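Local coordinates for protein epoxide hydrolase (PDB 3G02) that probably catalyses the hydrolysis of epoxides to vicinal diols, in a variant engineered by directed evolution for enantioselectivity, at residues L214-M219 and G373-A378; E237-M242 and R355-T360; W285-L290 and F346-V351; G342-P347 and K386-A391. The protein carries 9 engineered substitutions. All coordinates share one frame; numbering follows the deposited sequence.

Interaction 1 (L214-M219 and G373-A378). Engineered in segment 214-219: Phe216 (natural residue Leu), Asn218 (natural residue Ala). With FMT (formic acid), chain D.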
loop_
_atom_site.group_PDB
_atom_site.type_symbol
_atom_site.label_atom_id
_atom_site.label_comp_id
_atom_site.label_asym_id
_atom_site.label_seq_id
_atom_site.Cartn_x
_atom_site.Cartn_y
_atom_site.Cartn_z
ATOM N N LEU A 214 13.749 24.553 -7.775
ATOM C CA LEU A 214 12.999 23.476 -7.120
ATOM C C LEU A 214 12.363 23.932 -5.815
ATOM O O LEU A 214 12.890 24.807 -5.131
ATOM C CB LEU A 214 13.914 22.284 -6.827
ATOM C CG LEU A 214 14.741 21.670 -7.959
ATOM C CD1 LEU A 214 15.557 20.502 -7.415
ATOM C CD2 LEU A 214 13.863 21.226 -9.119
ATOM N N ASN A 215 11.226 23.331 -5.468
ATOM C CA ASN A 215 10.665 23.493 -4.124
ATOM C C ASN A 215 10.600 22.165 -3.364
ATOM O O ASN A 215 9.869 22.033 -2.379
ATOM C CB ASN A 215 9.300 24.194 -4.148
ATOM C CG ASN A 215 8.248 23.410 -4.907
ATOM O OD1 ASN A 215 7.445 22.689 -4.314
ATOM N ND2 ASN A 215 8.247 23.547 -6.221
ATOM N N PHE A 216 11.387 21.195 -3.825
ATOM C CA PHE A 216 11.420 19.864 -3.238
ATOM C C PHE A 216 12.739 19.203 -3.599
ATOM O O PHE A 216 13.173 19.281 -4.747
ATOM C CB PHE A 216 10.255 19.037 -3.798
ATOM C CG PHE A 216 10.088 17.687 -3.153
ATOM C CD1 PHE A 216 9.255 17.531 -2.047
ATOM C CD2 PHE A 216 10.736 16.568 -3.669
ATOM C CE1 PHE A 216 9.088 16.277 -1.452
ATOM C CE2 PHE A 216 10.579 15.316 -3.074
ATOM C CZ PHE A 216 9.748 15.172 -1.971
ATOM N N CYS A 217 13.372 18.565 -2.619
ATOM C CA CYS A 217 14.575 17.771 -2.866
ATOM C C CYS A 217 14.487 16.444 -2.127
ATOM O O CYS A 217 14.276 16.415 -0.918
ATOM C CB CYS A 217 15.841 18.533 -2.458
ATOM S SG CYS A 217 17.377 17.626 -2.835
ATOM N N ASN A 218 14.666 15.357 -2.877
ATOM C CA ASN A 218 14.461 13.989 -2.399
ATOM C C ASN A 218 15.714 13.341 -1.788
ATOM O O ASN A 218 15.713 12.151 -1.462
ATOM C CB ASN A 218 13.934 13.131 -3.562
ATOM C CG ASN A 218 13.252 11.851 -3.099
ATOM O OD1 ASN A 218 13.346 10.813 -3.762
ATOM N ND2 ASN A 218 12.550 11.922 -1.972
ATOM N N MET A 219 16.769 14.134 -1.619
ATOM C CA MET A 219 18.062 13.637 -1.135
ATOM C C MET A 219 18.020 13.060 0.281
ATOM O O MET A 219 17.162 13.420 1.091
ATOM C CB MET A 219 19.101 14.762 -1.178
ATOM C CG MET A 219 18.914 15.809 -0.075
ATOM S SD MET A 219 20.093 17.161 -0.127
ATOM C CE MET A 219 21.608 16.317 0.338
ATOM N N GLY A 373 3.256 26.886 4.811
ATOM C CA GLY A 373 3.068 26.139 3.576
ATOM C C GLY A 373 3.577 24.715 3.669
ATOM O O GLY A 373 4.614 24.444 4.282
ATOM N N GLY A 374 2.836 23.804 3.048
ATOM C CA GLY A 374 3.194 22.395 3.024
ATOM C C GLY A 374 3.713 21.941 1.675
ATOM O O GLY A 374 4.358 22.699 0.945
ATOM N N HIS A 375 3.409 20.693 1.340
ATOM C CA HIS A 375 3.965 20.052 0.155
ATOM C C HIS A 375 3.444 20.589 -1.176
ATOM O O HIS A 375 4.202 20.689 -2.146
ATOM C CB HIS A 375 3.714 18.549 0.227
ATOM C CG HIS A 375 4.146 17.816 -1.001
ATOM N ND1 HIS A 375 5.471 17.589 -1.299
ATOM C CD2 HIS A 375 3.429 17.276 -2.014
ATOM C CE1 HIS A 375 5.552 16.930 -2.442
ATOM N NE2 HIS A 375 4.328 16.728 -2.896
ATOM N N PHE A 376 2.153 20.901 -1.232
ATOM C CA PHE A 376 1.532 21.345 -2.472
ATOM C C PHE A 376 1.720 22.855 -2.648
ATOM O O PHE A 376 0.751 23.621 -2.668
ATOM C CB PHE A 376 0.050 20.950 -2.495
ATOM C CG PHE A 376 -0.187 19.458 -2.508
ATOM C CD1 PHE A 376 -0.114 18.745 -3.700
ATOM C CD2 PHE A 376 -0.484 18.769 -1.339
ATOM C CE1 PHE A 376 -0.323 17.366 -3.725
ATOM C CE2 PHE A 376 -0.708 17.395 -1.354
ATOM C CZ PHE A 376 -0.628 16.693 -2.551
ATOM N N ALA A 377 2.978 23.271 -2.786
ATOM C CA ALA A 377 3.342 24.688 -2.768
ATOM C C ALA A 377 2.576 25.548 -3.772
ATOM O O ALA A 377 2.125 26.637 -3.432
ATOM C CB ALA A 377 4.836 24.856 -2.954
ATOM N N ALA A 378 2.430 25.057 -5.000
ATOM C CA ALA A 378 1.702 25.803 -6.030
ATOM C C ALA A 378 0.231 26.022 -5.668
ATOM O O ALA A 378 -0.343 27.055 -6.015
ATOM C CB ALA A 378 1.833 25.120 -7.387
HETATM C C FMT D . 15.417 16.282 -6.570
HETATM O O1 FMT D . 14.616 15.794 -5.772
HETATM O O2 FMT D . 16.546 16.663 -6.258
HETATM O O HOH W 1 5.142 20.870 -4.949
#
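The engineered Phe216 meets His375 in the active site of this alpha/beta-hydrolase fold, where His375 is the predicted proton donor and lies beside Asp193, the predicted nucleophile. The tight part is this aromatic pair: Phe216 CD1 and CE1 both lie against His375 CE1 and ND1. Phe216 CE1 comes to 3.7 Å from His375 CE1 at the edge of the imidazole, while His375 CE1 lies obliquely to the phenyl ring; the planes stand at 84°. Both reach the meeting point with CG anti to the backbone N. His375 ND1 is bonded to Asp349, consistent with the acid of a catalytic triad, and the ring of Trp285 meets the imidazole edge-to-face.

The other end is looser, although still buried. Asn215 touches across only through its amide end, Asn215 OD1 lying 3.7 Å from Ala377 CB; its ND2 is held by Gln190. A water bridges here, donating to Asn215 OD1 or to His375 O, each 3.0 Å away. Further along the loop, the partly exposed, engineered Asn218 adjoins a formic acid, probably from the crystallisation liquor, that Arg200 also binds: Asn218 N donates to FMT O1 over 2.9 Å, with an N-H...O angle of 153°.

Interaction 2 (E237-M242 and R355-T360)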
loop_
_atom_site.group_PDB
_atom_site.type_symbol
_atom_site.label_atom_id
_atom_site.label_comp_id
_atom_site.label_asym_id
_atom_site.label_seq_id
_atom_site.Cartn_x
_atom_site.Cartn_y
_atom_site.Cartn_z
ATOM N N GLU A 237 14.638 19.821 13.540
ATOM C CA GLU A 237 13.212 19.500 13.556
ATOM C C GLU A 237 12.766 19.039 12.172
ATOM O O GLU A 237 12.002 18.076 12.051
ATOM C CB GLU A 237 12.380 20.700 14.016
ATOM C CG GLU A 237 12.488 20.996 15.507
ATOM C CD GLU A 237 11.797 22.290 15.915
ATOM O OE1 GLU A 237 11.353 23.061 15.030
ATOM O OE2 GLU A 237 11.698 22.540 17.136
ATOM N N GLY A 238 13.270 19.715 11.138
ATOM C CA GLY A 238 12.992 19.363 9.747
ATOM C C GLY A 238 13.461 17.960 9.409
ATOM O O GLY A 238 12.743 17.192 8.758
ATOM N N ILE A 239 14.667 17.620 9.859
ATOM C CA ILE A 239 15.207 16.275 9.671
ATOM C C ILE A 239 14.353 15.231 10.401
ATOM O O ILE A 239 14.118 14.145 9.875
ATOM C CB ILE A 239 16.703 16.184 10.103
ATOM C CG1 ILE A 239 17.568 17.144 9.269
ATOM C CG2 ILE A 239 17.223 14.743 10.020
ATOM C CD1 ILE A 239 17.442 16.986 7.767
ATOM N N ALA A 240 13.883 15.572 11.598
ATOM C CA ALA A 240 12.991 14.697 12.363
ATOM C C ALA A 240 11.696 14.416 11.599
ATOM O O ALA A 240 11.241 13.271 11.550
ATOM C CB ALA A 240 12.684 15.304 13.726
ATOM N N ARG A 241 11.117 15.455 11.002
ATOM C CA ARG A 241 9.911 15.287 10.180
ATOM C C ARG A 241 10.209 14.423 8.953
ATOM O O ARG A 241 9.396 13.569 8.575
ATOM C CB ARG A 241 9.310 16.641 9.787
ATOM C CG ARG A 241 8.841 17.467 10.988
ATOM C CD ARG A 241 7.967 18.655 10.588
ATOM N NE ARG A 241 8.657 19.599 9.708
ATOM C CZ ARG A 241 9.468 20.571 10.125
ATOM N NH1 ARG A 241 9.703 20.741 11.421
ATOM N NH2 ARG A 241 10.048 21.377 9.242
ATOM N N MET A 242 11.333 14.700 8.291
ATOM C CA MET A 242 11.738 13.966 7.089
ATOM C C MET A 242 11.851 12.473 7.396
ATOM O O MET A 242 11.378 11.618 6.642
ATOM C CB MET A 242 13.080 14.494 6.584
ATOM C CG MET A 242 13.746 13.615 5.541
ATOM S SD MET A 242 15.498 13.975 5.399
ATOM C CE MET A 242 16.140 13.121 6.833
ATOM N N ARG A 355 19.164 24.048 3.852
ATOM C CA ARG A 355 19.955 24.721 2.825
ATOM C C ARG A 355 21.352 24.113 2.637
ATOM O O ARG A 355 21.773 23.873 1.507
ATOM C CB ARG A 355 20.067 26.220 3.134
ATOM C CG ARG A 355 20.870 27.001 2.106
ATOM C CD ARG A 355 20.903 28.490 2.405
ATOM N NE ARG A 355 21.656 29.207 1.377
ATOM C CZ ARG A 355 21.554 30.510 1.129
ATOM N NH1 ARG A 355 20.721 31.268 1.830
ATOM N NH2 ARG A 355 22.288 31.056 0.166
ATOM N N SER A 356 22.056 23.865 3.742
ATOM C CA SER A 356 23.432 23.354 3.686
ATOM C C SER A 356 23.536 21.952 3.073
ATOM O O SER A 356 24.602 21.556 2.596
ATOM C CB SER A 356 24.075 23.378 5.074
ATOM O OG SER A 356 23.403 22.510 5.964
ATOM N N TRP A 357 22.433 21.207 3.093
ATOM C CA TRP A 357 22.382 19.900 2.448
ATOM C C TRP A 357 22.064 20.066 0.967
ATOM O O TRP A 357 22.724 19.477 0.116
ATOM C CB TRP A 357 21.333 19.014 3.115
ATOM C CG TRP A 357 21.765 18.392 4.414
ATOM C CD1 TRP A 357 22.790 18.795 5.230
ATOM C CD2 TRP A 357 21.152 17.275 5.064
ATOM N NE1 TRP A 357 22.862 17.982 6.338
ATOM C CE2 TRP A 357 21.867 17.041 6.261
ATOM C CE3 TRP A 357 20.076 16.434 4.742
ATOM C CZ2 TRP A 357 21.537 16.004 7.141
ATOM C CZ3 TRP A 357 19.747 15.404 5.618
ATOM C CH2 TRP A 357 20.476 15.201 6.805
ATOM N N ILE A 358 21.055 20.883 0.668
ATOM C CA ILE A 358 20.662 21.167 -0.712
ATOM C C ILE A 358 21.827 21.771 -1.510
ATOM O O ILE A 358 22.014 21.462 -2.688
ATOM C CB ILE A 358 19.414 22.087 -0.751
ATOM C CG1 ILE A 358 18.228 21.380 -0.085
ATOM C CG2 ILE A 358 19.069 22.496 -2.184
ATOM C CD1 ILE A 358 17.130 22.305 0.382
ATOM N N ALA A 359 22.621 22.607 -0.841
ATOM C CA ALA A 359 23.785 23.253 -1.451
ATOM C C ALA A 359 24.843 22.270 -1.968
ATOM O O ALA A 359 25.606 22.602 -2.879
ATOM C CB ALA A 359 24.408 24.240 -0.473
ATOM N N THR A 360 24.880 21.066 -1.397
ATOM C CA THR A 360 25.842 20.042 -1.823
ATOM C C THR A 360 25.438 19.381 -3.141
ATOM O O THR A 360 26.213 18.619 -3.724
ATOM C CB THR A 360 26.029 18.925 -0.763
ATOM O OG1 THR A 360 24.846 18.115 -0.699
ATOM C CG2 THR A 360 26.331 19.506 0.610
#
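Helix 233-248, the first helix of the region inserted between strands 209-214 and 340-345 and probably part of the lid as in related epoxide hydrolases, meets the short helix 355-358 of the core through Ile239 and Trp357. The two side chains come from opposite directions and join in a CH-pi contact. Ile239 CD1 stands over one face of the indole, 3.9 Å from the centroid of its six-membered ring and 28° off the normal. The methyl is displaced toward the CZ3-CH2 side of the benzo ring: Ile239 CD1 lies 3.5 Å from Trp357 CZ3 and 3.6 Å from Trp357 CH2. In Ile239, CG1 is anti to the carbonyl carbon (chi1 -60°), which lets the longer branch, rather than CG2, carry the contact. Met242, one turn further on, approaches CZ3 obliquely, but it was modelled in two conformers and its part is doubtful.

The indole is held on its polar side too, with Trp357 NE1 donating to Pro226 O, while Ala221, Pro222 and Ile228 of the loop touch the Trp357 side chain. Beyond it, Trp357 O takes two bonds from Thr360, one from N and one from OG1 at 2.6 Å, the latter in the carbonyl plane. Since no hydrogen bond crosses between the helices, their cohesion at this point rests on dispersion, on a methyl lying against a pi face, and on the exclusion of water from two buried side chains.

Interaction 3 (W285-L290 and F346-V351). Engineered in segment 346-351: Val351 (natural residue Cys).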
loop_
_atom_site.group_PDB
_atom_site.type_symbol
_atom_site.label_atom_id
_atom_site.label_comp_id
_atom_site.label_asym_id
_atom_site.label_seq_id
_atom_site.Cartn_x
_atom_site.Cartn_y
_atom_site.Cartn_z
ATOM N N TRP A 285 -0.444 16.181 3.848
ATOM C CA TRP A 285 0.739 16.801 3.262
ATOM C C TRP A 285 0.706 18.323 3.207
ATOM O O TRP A 285 1.713 18.951 2.884
ATOM C CB TRP A 285 0.960 16.247 1.864
ATOM C CG TRP A 285 1.436 14.830 1.826
ATOM C CD1 TRP A 285 1.614 13.976 2.886
ATOM C CD2 TRP A 285 1.783 14.091 0.651
ATOM N NE1 TRP A 285 2.077 12.755 2.434
ATOM C CE2 TRP A 285 2.184 12.801 1.067
ATOM C CE3 TRP A 285 1.804 14.401 -0.717
ATOM C CZ2 TRP A 285 2.598 11.819 0.158
ATOM C CZ3 TRP A 285 2.218 13.428 -1.618
ATOM C CH2 TRP A 285 2.605 12.150 -1.175
ATOM N N VAL A 286 -0.451 18.903 3.513
ATOM C CA VAL A 286 -0.624 20.353 3.469
ATOM C C VAL A 286 -0.382 20.994 4.832
ATOM O O VAL A 286 -0.374 20.313 5.863
ATOM C CB VAL A 286 -2.034 20.750 2.950
ATOM C CG1 VAL A 286 -2.239 20.275 1.519
ATOM C CG2 VAL A 286 -3.136 20.214 3.869
ATOM N N ASP A 287 -0.177 22.309 4.823
ATOM C CA ASP A 287 -0.149 23.090 6.050
ATOM C C ASP A 287 -1.595 23.378 6.461
ATOM O O ASP A 287 -2.132 22.703 7.342
ATOM C CB ASP A 287 0.656 24.376 5.838
ATOM C CG ASP A 287 0.775 25.217 7.097
ATOM O OD1 ASP A 287 0.257 24.814 8.167
ATOM O OD2 ASP A 287 1.402 26.292 7.006
ATOM N N LYS A 288 -2.225 24.354 5.812
ATOM C CA LYS A 288 -3.639 24.646 6.049
ATOM C C LYS A 288 -4.496 23.691 5.216
ATOM O O LYS A 288 -4.172 23.430 4.051
ATOM C CB LYS A 288 -3.963 26.106 5.702
ATOM C CG LYS A 288 -3.125 27.141 6.456
ATOM C CD LYS A 288 -3.591 27.337 7.896
ATOM C CE LYS A 288 -2.659 28.275 8.665
ATOM N NZ LYS A 288 -2.604 29.649 8.076
ATOM N N PRO A 289 -5.585 23.161 5.807
ATOM C CA PRO A 289 -6.423 22.213 5.072
ATOM C C PRO A 289 -6.972 22.795 3.772
ATOM O O PRO A 289 -7.335 23.974 3.709
ATOM C CB PRO A 289 -7.567 21.917 6.051
ATOM C CG PRO A 289 -7.001 22.219 7.394
ATOM C CD PRO A 289 -6.092 23.390 7.174
ATOM N N LEU A 290 -7.009 21.964 2.738
ATOM C CA LEU A 290 -7.624 22.339 1.477
ATOM C C LEU A 290 -9.141 22.225 1.578
ATOM O O LEU A 290 -9.656 21.447 2.386
ATOM C CB LEU A 290 -7.114 21.437 0.352
ATOM C CG LEU A 290 -5.641 21.556 -0.034
ATOM C CD1 LEU A 290 -5.242 20.351 -0.867
ATOM C CD2 LEU A 290 -5.345 22.854 -0.786
ATOM N N PHE A 346 9.657 25.179 1.981
ATOM C CA PHE A 346 8.419 25.261 2.748
ATOM C C PHE A 346 8.489 24.259 3.902
ATOM O O PHE A 346 8.838 23.096 3.691
ATOM C CB PHE A 346 7.211 25.023 1.839
ATOM C CG PHE A 346 7.056 26.068 0.772
ATOM C CD1 PHE A 346 6.372 27.254 1.038
ATOM C CD2 PHE A 346 7.617 25.889 -0.491
ATOM C CE1 PHE A 346 6.236 28.232 0.063
ATOM C CE2 PHE A 346 7.482 26.866 -1.477
ATOM C CZ PHE A 346 6.789 28.038 -1.198
ATOM N N PRO A 347 8.182 24.714 5.132
ATOM C CA PRO A 347 8.541 23.949 6.331
ATOM C C PRO A 347 7.738 22.671 6.546
ATOM O O PRO A 347 8.241 21.738 7.176
ATOM C CB PRO A 347 8.274 24.941 7.469
ATOM C CG PRO A 347 7.219 25.834 6.946
ATOM C CD PRO A 347 7.480 25.965 5.468
ATOM N N LYS A 348 6.509 22.632 6.036
ATOM C CA LYS A 348 5.646 21.464 6.216
ATOM C C LYS A 348 5.640 20.562 4.991
ATOM O O LYS A 348 4.745 19.732 4.809
ATOM C CB LYS A 348 4.232 21.879 6.629
ATOM C CG LYS A 348 4.189 22.452 8.037
ATOM C CD LYS A 348 2.779 22.662 8.535
ATOM C CE LYS A 348 2.803 23.315 9.908
ATOM N NZ LYS A 348 1.439 23.534 10.457
ATOM N N ASP A 349 6.658 20.719 4.152
ATOM C CA ASP A 349 6.882 19.784 3.059
ATOM C C ASP A 349 7.296 18.423 3.637
ATOM O O ASP A 349 7.552 18.303 4.835
ATOM C CB ASP A 349 7.944 20.322 2.104
ATOM C CG ASP A 349 7.722 19.878 0.668
ATOM O OD1 ASP A 349 7.102 18.814 0.439
ATOM O OD2 ASP A 349 8.181 20.589 -0.243
ATOM N N LEU A 350 7.353 17.408 2.781
ATOM C CA LEU A 350 7.503 16.019 3.225
ATOM C C LEU A 350 8.870 15.708 3.813
ATOM O O LEU A 350 8.976 15.015 4.824
ATOM C CB LEU A 350 7.217 15.053 2.068
ATOM C CG LEU A 350 5.920 15.294 1.292
ATOM C CD1 LEU A 350 5.778 14.291 0.162
ATOM C CD2 LEU A 350 4.729 15.224 2.236
ATOM N N VAL A 351 9.912 16.224 3.171
ATOM C CA VAL A 351 11.280 15.862 3.515
ATOM C C VAL A 351 12.126 17.138 3.565
ATOM O O VAL A 351 12.958 17.382 2.688
ATOM C CB VAL A 351 11.839 14.795 2.536
ATOM C CG1 VAL A 351 11.206 13.437 2.823
ATOM C CG2 VAL A 351 11.579 15.184 1.081
#
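Leu350 turns CG anti to its carbonyl carbon (chi1 -50°) and carries its CD1 branch on anti to CA, a shape that spreads both methyls over one face of the Trp285 indole. CD2 presses on the pyrrole part, 3.3 Å from the centroid of the five-membered ring and only 10° off its normal; Leu350 CD2 is also just 3.3 Å from Trp285 CG, a tight CH-pi contact. CD1 rides over the benzo part, about equally far from all six carbons, with Leu350 CD1 4.0 Å from Trp285 CZ2. The side chains themselves run obliquely to one another.

At the open end of the contact an extended Lys348 lies across Asp287. Its ammonium closes a salt bridge, Lys348 NZ to Asp287 OD1 at 2.9 Å, entering from above the carboxylate plane, 48° out of it. Lys348 CD passes 3.3 Å from Asp287 OD1, a packing contact. The other carboxylate oxygen, OD2, accepts from Gly373 N, so each oxygen has its own donor.

Lys348 belongs to a type I turn from Phe346 to Asp349. After it, Leu350 N donates to Asp349 OD1 over 2.7 Å, a second donor that probably helps to position Asp349 beside His375, the predicted proton donor. The contact joins the loop between helices 271-284 and 292-304 to the loop that leaves strand 340-345. Phe245 of helix 233-248 also touches Leu350, and Glu380 of helix 377-380 accepts a bond from Asp287 N.

Interaction 4 (G342-P347 and K386-A391)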
loop_
_atom_site.group_PDB
_atom_site.type_symbol
_atom_site.label_atom_id
_atom_site.label_comp_id
_atom_site.label_asym_id
_atom_site.label_seq_id
_atom_site.Cartn_x
_atom_site.Cartn_y
_atom_site.Cartn_z
ATOM N N GLY A 342 18.179 27.080 -7.930
ATOM C CA GLY A 342 17.433 27.821 -6.922
ATOM C C GLY A 342 16.502 26.913 -6.151
ATOM O O GLY A 342 16.065 25.880 -6.667
ATOM N N PHE A 343 16.212 27.290 -4.909
ATOM C CA PHE A 343 15.348 26.490 -4.056
ATOM C C PHE A 343 14.392 27.331 -3.222
ATOM O O PHE A 343 14.780 28.357 -2.659
ATOM C CB PHE A 343 16.176 25.582 -3.147
ATOM C CG PHE A 343 15.400 24.418 -2.597
ATOM C CD1 PHE A 343 15.304 23.229 -3.320
ATOM C CD2 PHE A 343 14.750 24.513 -1.370
ATOM C CE1 PHE A 343 14.579 22.154 -2.821
ATOM C CE2 PHE A 343 14.016 23.443 -0.870
ATOM C CZ PHE A 343 13.938 22.262 -1.599
ATOM N N SER A 344 13.138 26.882 -3.158
ATOM C CA SER A 344 12.138 27.453 -2.259
ATOM C C SER A 344 11.757 26.423 -1.203
ATOM O O SER A 344 11.245 25.345 -1.526
ATOM C CB SER A 344 10.898 27.904 -3.029
ATOM O OG SER A 344 11.182 29.019 -3.851
ATOM N N PHE A 345 12.012 26.775 0.054
ATOM C CA PHE A 345 11.828 25.887 1.193
ATOM C C PHE A 345 10.511 26.195 1.884
ATOM O O PHE A 345 10.274 27.326 2.314
ATOM C CB PHE A 345 12.997 26.064 2.177
ATOM C CG PHE A 345 12.906 25.209 3.412
ATOM C CD1 PHE A 345 13.628 24.019 3.506
ATOM C CD2 PHE A 345 12.123 25.605 4.496
ATOM C CE1 PHE A 345 13.560 23.231 4.654
ATOM C CE2 PHE A 345 12.043 24.820 5.648
ATOM C CZ PHE A 345 12.764 23.630 5.726
ATOM N N PHE A 346 9.657 25.179 1.981
ATOM C CA PHE A 346 8.419 25.261 2.748
ATOM C C PHE A 346 8.489 24.259 3.902
ATOM O O PHE A 346 8.838 23.096 3.691
ATOM C CB PHE A 346 7.211 25.023 1.839
ATOM C CG PHE A 346 7.056 26.068 0.772
ATOM C CD1 PHE A 346 6.372 27.254 1.038
ATOM C CD2 PHE A 346 7.617 25.889 -0.491
ATOM C CE1 PHE A 346 6.236 28.232 0.063
ATOM C CE2 PHE A 346 7.482 26.866 -1.477
ATOM C CZ PHE A 346 6.789 28.038 -1.198
ATOM N N PRO A 347 8.182 24.714 5.132
ATOM C CA PRO A 347 8.541 23.949 6.331
ATOM C C PRO A 347 7.738 22.671 6.546
ATOM O O PRO A 347 8.241 21.738 7.176
ATOM C CB PRO A 347 8.274 24.941 7.469
ATOM C CG PRO A 347 7.219 25.834 6.946
ATOM C CD PRO A 347 7.480 25.965 5.468
ATOM N N LYS A 386 5.356 31.820 -6.943
ATOM C CA LYS A 386 5.448 32.703 -8.108
ATOM C C LYS A 386 6.498 33.794 -7.908
ATOM O O LYS A 386 7.313 34.046 -8.794
ATOM C CB LYS A 386 4.090 33.336 -8.413
ATOM C CG LYS A 386 4.126 34.396 -9.503
ATOM C CD LYS A 386 2.735 34.851 -9.867
ATOM C CE LYS A 386 2.773 36.144 -10.666
ATOM N NZ LYS A 386 3.276 37.277 -9.839
ATOM N N THR A 387 6.464 34.439 -6.746
ATOM C CA THR A 387 7.406 35.512 -6.432
ATOM C C THR A 387 8.843 35.002 -6.415
ATOM O O THR A 387 9.740 35.650 -6.962
ATOM C CB THR A 387 7.033 36.196 -5.097
ATOM O OG1 THR A 387 5.769 36.853 -5.250
ATOM C CG2 THR A 387 8.082 37.225 -4.676
ATOM N N ASP A 388 9.057 33.836 -5.804
ATOM C CA ASP A 388 10.383 33.214 -5.777
ATOM C C ASP A 388 10.879 32.879 -7.175
ATOM O O ASP A 388 12.025 33.178 -7.516
ATOM C CB ASP A 388 10.373 31.941 -4.931
ATOM C CG ASP A 388 10.257 32.219 -3.447
ATOM O OD1 ASP A 388 10.132 33.402 -3.048
ATOM O OD2 ASP A 388 10.284 31.236 -2.676
ATOM N N LEU A 389 10.017 32.265 -7.983
ATOM C CA LEU A 389 10.386 31.898 -9.353
ATOM C C LEU A 389 10.777 33.130 -10.155
ATOM O O LEU A 389 11.806 33.127 -10.830
ATOM C CB LEU A 389 9.260 31.137 -10.063
ATOM C CG LEU A 389 9.485 30.785 -11.544
ATOM C CD1 LEU A 389 10.681 29.841 -11.736
ATOM C CD2 LEU A 389 8.221 30.197 -12.166
ATOM N N THR A 390 9.953 34.173 -10.069
ATOM C CA THR A 390 10.202 35.425 -10.785
ATOM C C THR A 390 11.545 36.029 -10.379
ATOM O O THR A 390 12.341 36.414 -11.239
ATOM C CB THR A 390 9.069 36.437 -10.548
ATOM O OG1 THR A 390 7.831 35.879 -11.000
ATOM C CG2 THR A 390 9.335 37.726 -11.313
ATOM N N ALA A 391 11.800 36.090 -9.073
ATOM C CA ALA A 391 13.072 36.602 -8.554
ATOM C C ALA A 391 14.257 35.765 -9.034
ATOM O O ALA A 391 15.313 36.308 -9.376
ATOM C CB ALA A 391 13.040 36.675 -7.037
#
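Ser344, on strand 340-345 of the central sheet, reaches Asp388 on helix 382-396, one of the helices flanking the sheet in the alpha/beta-hydrolase fold. Both side chains take the same first torsion: Ser344 OG (chi1 -69°) and Asp388 CG (chi1 -72°) each stand anti to their own carbonyl carbon, beside the backbone N. The carboxylate of Asp388 is then turned with OD1 eclipsing CA (chi2 3°), which sends OD2 outward to the strand. Ser344 OG donates over 2.7 Å to Asp388 OD2, which accepts on its anti lone pair, the one away from the other oxygen. That side is the one next to the methylene, and accordingly Ser344 OG also lies only 3.2 Å from Asp388 CB.

Two histidines extend the buried polar cluster: His370 NE2 bonds to Asp388 OD2, and His213 NE2, from the adjacent strand 209-214, bonds to Ser344 OG. Asp388 OD2 is therefore gripped by a hydroxyl and an imidazole, a setting that would probably stabilise the charged carboxylate inside the protein.

From the N terminus, three contacts open in turn, at 214-219 beside strand 209-214, at 237-242 on helix 233-248 and at 285-290 after helix 271-284. They close in reverse order: interaction 3 at 346-351, interaction 2 at 355-360 and interaction 1 at 373-378, making three loops one within another. Interaction 4 starts at 342-347, where interaction 3 is closing and with Phe346 and Pro347 in common, and ends at 386-391, so it crosses interactions 1 and 2. Leu214 pairs by backbone bonds with Gly342 and Ser344, joining interactions 1 and 4 in the sheet. Asp349 to His375 links 3 with 1, and Met219 packs on Trp357, linking 1 with 2.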